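Local coordinates for protein GCN5-related N-acetyltransferase (Kribbella flavida, PDB 4IUS) that probably transfers an acyl group, most likely acetyl from acetyl-coenzyme A, to an amine acceptor, at residues 178-188 and 214-225. The protein carries 1 engineered substitution. Sequence-based numbering, arbitrary orientation.
With EDO (1,2-ethanediol), chain E; SO4 (sulfate ion), chain D.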
loop_
_atom_site.group_PDB
_atom_site.type_symbol
_atom_site.label_atom_id
_atom_site.label_comp_id
_atom_site.label_asym_id
_atom_site.label_seq_id
_atom_site.Cartn_x
_atom_site.Cartn_y
_atom_site.Cartn_z
ATOM N N TRP A 178 -1.523 -1.838 9.258
ATOM C CA TRP A 178 -2.549 -2.200 8.295
ATOM C C TRP A 178 -3.419 -0.978 8.014
ATOM O O TRP A 178 -3.675 -0.153 8.883
ATOM C CB TRP A 178 -3.403 -3.393 8.785
ATOM C CG TRP A 178 -4.331 -3.152 9.958
ATOM C CD1 TRP A 178 -5.663 -2.835 9.905
ATOM C CD2 TRP A 178 -4.016 -3.315 11.372
ATOM N NE1 TRP A 178 -6.178 -2.738 11.152
ATOM C CE2 TRP A 178 -5.215 -3.012 12.088
ATOM C CE3 TRP A 178 -2.861 -3.602 12.094
ATOM C CZ2 TRP A 178 -5.266 -3.037 13.465
ATOM C CZ3 TRP A 178 -2.933 -3.643 13.492
ATOM C CH2 TRP A 178 -4.108 -3.343 14.158
ATOM N N THR A 179 -3.884 -0.874 6.780
ATOM C CA THR A 179 -4.743 0.189 6.381
ATOM C C THR A 179 -6.194 -0.046 6.785
ATOM O O THR A 179 -6.598 -1.168 7.052
ATOM C CB THR A 179 -4.694 0.443 4.854
ATOM O OG1 THR A 179 -5.224 -0.722 4.207
ATOM C CG2 THR A 179 -3.289 0.720 4.386
ATOM N N ALA A 180 -6.970 1.037 6.813
ATOM C CA ALA A 180 -8.394 0.941 7.005
ATOM C C ALA A 180 -8.974 -0.086 6.038
ATOM O O ALA A 180 -8.682 -0.090 4.832
ATOM C CB ALA A 180 -9.037 2.295 6.788
ATOM N N ILE A 181 -9.892 -0.911 6.531
ATOM C CA ILE A 181 -10.497 -1.960 5.732
ATOM C C ILE A 181 -11.450 -1.313 4.721
ATOM O O ILE A 181 -12.150 -0.349 5.045
ATOM C CB ILE A 181 -11.197 -2.995 6.621
ATOM C CG1 ILE A 181 -10.212 -3.967 7.282
ATOM C CG2 ILE A 181 -12.270 -3.777 5.836
ATOM C CD1 ILE A 181 -9.112 -3.442 8.177
ATOM N N ALA A 182 -11.489 -1.877 3.524
ATOM C CA ALA A 182 -12.445 -1.524 2.478
ATOM C C ALA A 182 -12.877 -2.835 1.824
ATOM O O ALA A 182 -12.057 -3.570 1.336
ATOM C CB ALA A 182 -11.803 -0.579 1.467
ATOM N N ASP A 183 -14.180 -3.140 1.816
ATOM C CA ASP A 183 -14.657 -4.409 1.238
ATOM C C ASP A 183 -13.897 -5.624 1.780
ATOM O O ASP A 183 -13.564 -6.553 1.041
ATOM C CB ASP A 183 -14.550 -4.429 -0.327
ATOM C CG ASP A 183 -15.043 -5.751 -0.954
ATOM O OD1 ASP A 183 -16.150 -6.226 -0.583
ATOM O OD2 ASP A 183 -14.338 -6.339 -1.847
ATOM N N GLY A 184 -13.605 -5.601 3.073
ATOM C CA GLY A 184 -12.889 -6.711 3.706
ATOM C C GLY A 184 -11.389 -6.766 3.430
ATOM O O GLY A 184 -10.706 -7.668 3.919
ATOM N N VAL A 185 -10.870 -5.827 2.656
ATOM C CA VAL A 185 -9.492 -5.830 2.237
ATOM C C VAL A 185 -8.709 -4.803 3.042
ATOM O O VAL A 185 -9.168 -3.692 3.278
ATOM C CB VAL A 185 -9.355 -5.505 0.726
ATOM C CG1 VAL A 185 -7.909 -5.633 0.313
ATOM C CG2 VAL A 185 -10.247 -6.400 -0.111
ATOM N N THR A 186 -7.508 -5.218 3.459
ATOM C CA THR A 186 -6.516 -4.337 4.056
ATOM C C THR A 186 -5.179 -4.522 3.346
ATOM O O THR A 186 -4.899 -5.592 2.850
ATOM C CB THR A 186 -6.352 -4.607 5.576
ATOM O OG1 THR A 186 -5.532 -3.568 6.156
ATOM C CG2 THR A 186 -5.735 -5.966 5.862
ATOM N N GLU A 187 -4.373 -3.461 3.327
ATOM C CA GLU A 187 -2.991 -3.494 2.941
ATOM C C GLU A 187 -2.124 -3.487 4.183
ATOM O O GLU A 187 -2.311 -2.614 5.036
ATOM C CB GLU A 187 -2.644 -2.313 2.043
ATOM C CG GLU A 187 -1.186 -2.391 1.586
ATOM C CD GLU A 187 -0.640 -1.180 0.851
ATOM O OE1 GLU A 187 -1.404 -0.222 0.691
ATOM O OE2 GLU A 187 0.549 -1.227 0.432
ATOM N N VAL A 188 -1.173 -4.401 4.272
ATOM C CA VAL A 188 -0.165 -4.392 5.319
ATOM C C VAL A 188 1.054 -3.671 4.741
ATOM O O VAL A 188 1.510 -3.985 3.628
ATOM C CB VAL A 188 0.163 -5.811 5.813
ATOM C CG1 VAL A 188 1.333 -5.789 6.771
ATOM C CG2 VAL A 188 -1.070 -6.405 6.490
ATOM N N ALA A 214 -5.367 -7.331 11.869
ATOM C CA ALA A 214 -6.282 -6.859 10.861
ATOM C C ALA A 214 -7.448 -7.842 10.687
ATOM O O ALA A 214 -8.589 -7.436 10.550
ATOM C CB ALA A 214 -5.548 -6.635 9.530
ATOM N N PHE A 215 -7.141 -9.149 10.710
ATOM C CA PHE A 215 -8.185 -10.167 10.603
ATOM C C PHE A 215 -9.009 -10.311 11.882
ATOM O O PHE A 215 -10.240 -10.439 11.822
ATOM C CB PHE A 215 -7.546 -11.505 10.304
ATOM C CG PHE A 215 -6.877 -11.645 8.944
ATOM C CD1 PHE A 215 -7.262 -10.909 7.843
ATOM C CD2 PHE A 215 -5.877 -12.557 8.759
ATOM C CE1 PHE A 215 -6.676 -11.120 6.602
ATOM C CE2 PHE A 215 -5.286 -12.769 7.519
ATOM C CZ PHE A 215 -5.691 -12.058 6.448
ATOM N N GLU A 216 -8.351 -10.333 13.030
ATOM C CA GLU A 216 -9.031 -10.655 14.298
ATOM C C GLU A 216 -9.812 -9.508 14.876
ATOM O O GLU A 216 -10.889 -9.725 15.427
ATOM C CB GLU A 216 -8.027 -11.118 15.337
ATOM C CG GLU A 216 -7.440 -12.479 15.079
ATOM C CD GLU A 216 -6.542 -12.997 16.223
ATOM O OE1 GLU A 216 -6.273 -12.264 17.232
ATOM O OE2 GLU A 216 -6.118 -14.166 16.094
ATOM N N VAL A 217 -9.245 -8.299 14.836
ATOM C CA VAL A 217 -9.931 -7.126 15.377
ATOM C C VAL A 217 -10.349 -6.097 14.308
ATOM O O VAL A 217 -11.274 -5.335 14.530
ATOM C CB VAL A 217 -9.130 -6.435 16.510
ATOM C CG1 VAL A 217 -8.991 -7.369 17.713
ATOM C CG2 VAL A 217 -7.773 -5.937 16.036
ATOM N N GLY A 218 -9.700 -6.100 13.153
ATOM C CA GLY A 218 -10.019 -5.132 12.096
ATOM C C GLY A 218 -11.152 -5.511 11.167
ATOM O O GLY A 218 -11.592 -4.697 10.371
ATOM N N GLY A 219 -11.535 -6.780 11.184
ATOM C CA GLY A 219 -12.616 -7.291 10.318
ATOM C C GLY A 219 -12.204 -7.610 8.886
ATOM O O GLY A 219 -13.063 -7.831 8.000
ATOM N N ALA A 220 -10.898 -7.639 8.630
ATOM C CA ALA A 220 -10.431 -7.913 7.264
ATOM C C ALA A 220 -10.642 -9.397 6.957
ATOM O O ALA A 220 -10.456 -10.254 7.850
ATOM C CB ALA A 220 -8.966 -7.545 7.095
ATOM N N THR A 221 -10.930 -9.683 5.693
ATOM C CA THR A 221 -10.955 -11.049 5.172
ATOM C C THR A 221 -9.879 -11.326 4.108
ATOM O O THR A 221 -9.715 -12.460 3.657
ATOM C CB THR A 221 -12.351 -11.368 4.609
ATOM O OG1 THR A 221 -12.616 -10.507 3.497
ATOM C CG2 THR A 221 -13.402 -11.187 5.707
ATOM N N LEU A 222 -9.166 -10.293 3.716
ATOM C CA LEU A 222 -8.065 -10.427 2.775
ATOM C C LEU A 222 -6.993 -9.388 3.126
ATOM O O LEU A 222 -7.370 -8.200 3.325
ATOM C CB LEU A 222 -8.536 -10.229 1.311
ATOM C CG LEU A 222 -7.476 -10.337 0.226
ATOM C CD1 LEU A 222 -6.895 -11.736 0.125
ATOM C CD2 LEU A 222 -8.029 -9.861 -1.131
ATOM N N ALA A 223 -5.701 -9.760 3.163
ATOM C CA ALA A 223 -4.603 -8.824 3.383
ATOM C C ALA A 223 -3.654 -8.945 2.224
ATOM O O ALA A 223 -3.402 -10.045 1.759
ATOM C CB ALA A 223 -3.867 -9.113 4.696
ATOM N N TRP A 224 -3.118 -7.814 1.756
ATOM C CA TRP A 224 -2.122 -7.815 0.721
ATOM C C TRP A 224 -1.005 -6.881 1.077
ATOM O O TRP A 224 -1.162 -5.972 1.890
ATOM C CB TRP A 224 -2.694 -7.490 -0.656
ATOM C CG TRP A 224 -3.196 -6.102 -0.802
ATOM C CD1 TRP A 224 -4.447 -5.607 -0.459
ATOM C CD2 TRP A 224 -2.448 -4.955 -1.259
ATOM N NE1 TRP A 224 -4.517 -4.257 -0.708
ATOM C CE2 TRP A 224 -3.347 -3.819 -1.209
ATOM C CE3 TRP A 224 -1.133 -4.761 -1.713
ATOM C CZ2 TRP A 224 -2.947 -2.544 -1.614
ATOM C CZ3 TRP A 224 -0.746 -3.462 -2.089
ATOM C CH2 TRP A 224 -1.619 -2.396 -2.039
ATOM N N LEU A 225 0.152 -7.130 0.493
ATOM C CA LEU A 225 1.318 -6.257 0.620
ATOM C C LEU A 225 2.186 -6.329 -0.602
ATOM O O LEU A 225 2.051 -7.230 -1.423
ATOM C CB LEU A 225 2.135 -6.578 1.848
ATOM C CG LEU A 225 2.732 -7.960 1.992
ATOM C CD1 LEU A 225 4.055 -8.081 1.192
ATOM C CD2 LEU A 225 2.948 -8.324 3.466
HETATM C C1 EDO E . -6.564 -1.376 1.272
HETATM O O1 EDO E . -6.278 -1.827 -0.064
HETATM C C2 EDO E . -8.051 -1.055 1.370
HETATM O O2 EDO E . -8.295 0.354 1.177
HETATM S S SO4 D . -17.728 -2.330 2.594
HETATM O O1 SO4 D . -17.627 -3.778 2.872
HETATM O O2 SO4 D . -16.407 -1.656 2.662
HETATM O O3 SO4 D . -18.300 -2.085 1.258
HETATM O O4 SO4 D . -18.654 -1.773 3.584
#
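Trp224 turns its CG between its own backbone N and carbonyl carbon (chi1 67°), which swings the indole across to the neighbouring strand, while Glu187 holds CG opposite its backbone N (chi1 -177°) and runs out extended over that ring. The two belong to parallel strands 185-193 and 222-225, joined through helix 202-216 in a beta-alpha-beta unit of the GNAT fold. Glu187 CG sits over the six-membered ring of Trp224, 3.6 Å from its centroid, and the carboxylate lies nearly parallel to the ring over its rim at CH2, the planes 12° apart. Val185 CG1 instead meets the indole edge at CD1, and Trp224 NE1 donates to a 1,2-ethanediol oxygen, O1. Helix 6-19 touches Trp224 and Val185 through Ile10 and Ala13. A serine in place of Trp224 would probably leave the Glu187 chain without its aromatic floor and Val185 CG1 facing a gap.

The backbones pair in register: Thr186 N donates to Leu222 O, Trp224 N to Thr186 O, and Val188 N to Trp224 O at 2.9 Å. On the sheet face carrying Thr186 and Ala223, the end of helix 202-216 closes in: Ala214 CB packs over the five-membered ring of Trp178, 3.9 Å from its centroid, and also touches Thr186 CG2. Beyond the helix, Ile181 CG1 rests on Ala220 CB at 3.8 Å. At the type I' turn from Ala182 to Val185, Gly184 O accepts twice, from Leu222 N at 3.1 Å and, in its carbonyl plane, from Thr221 N at 2.7 Å.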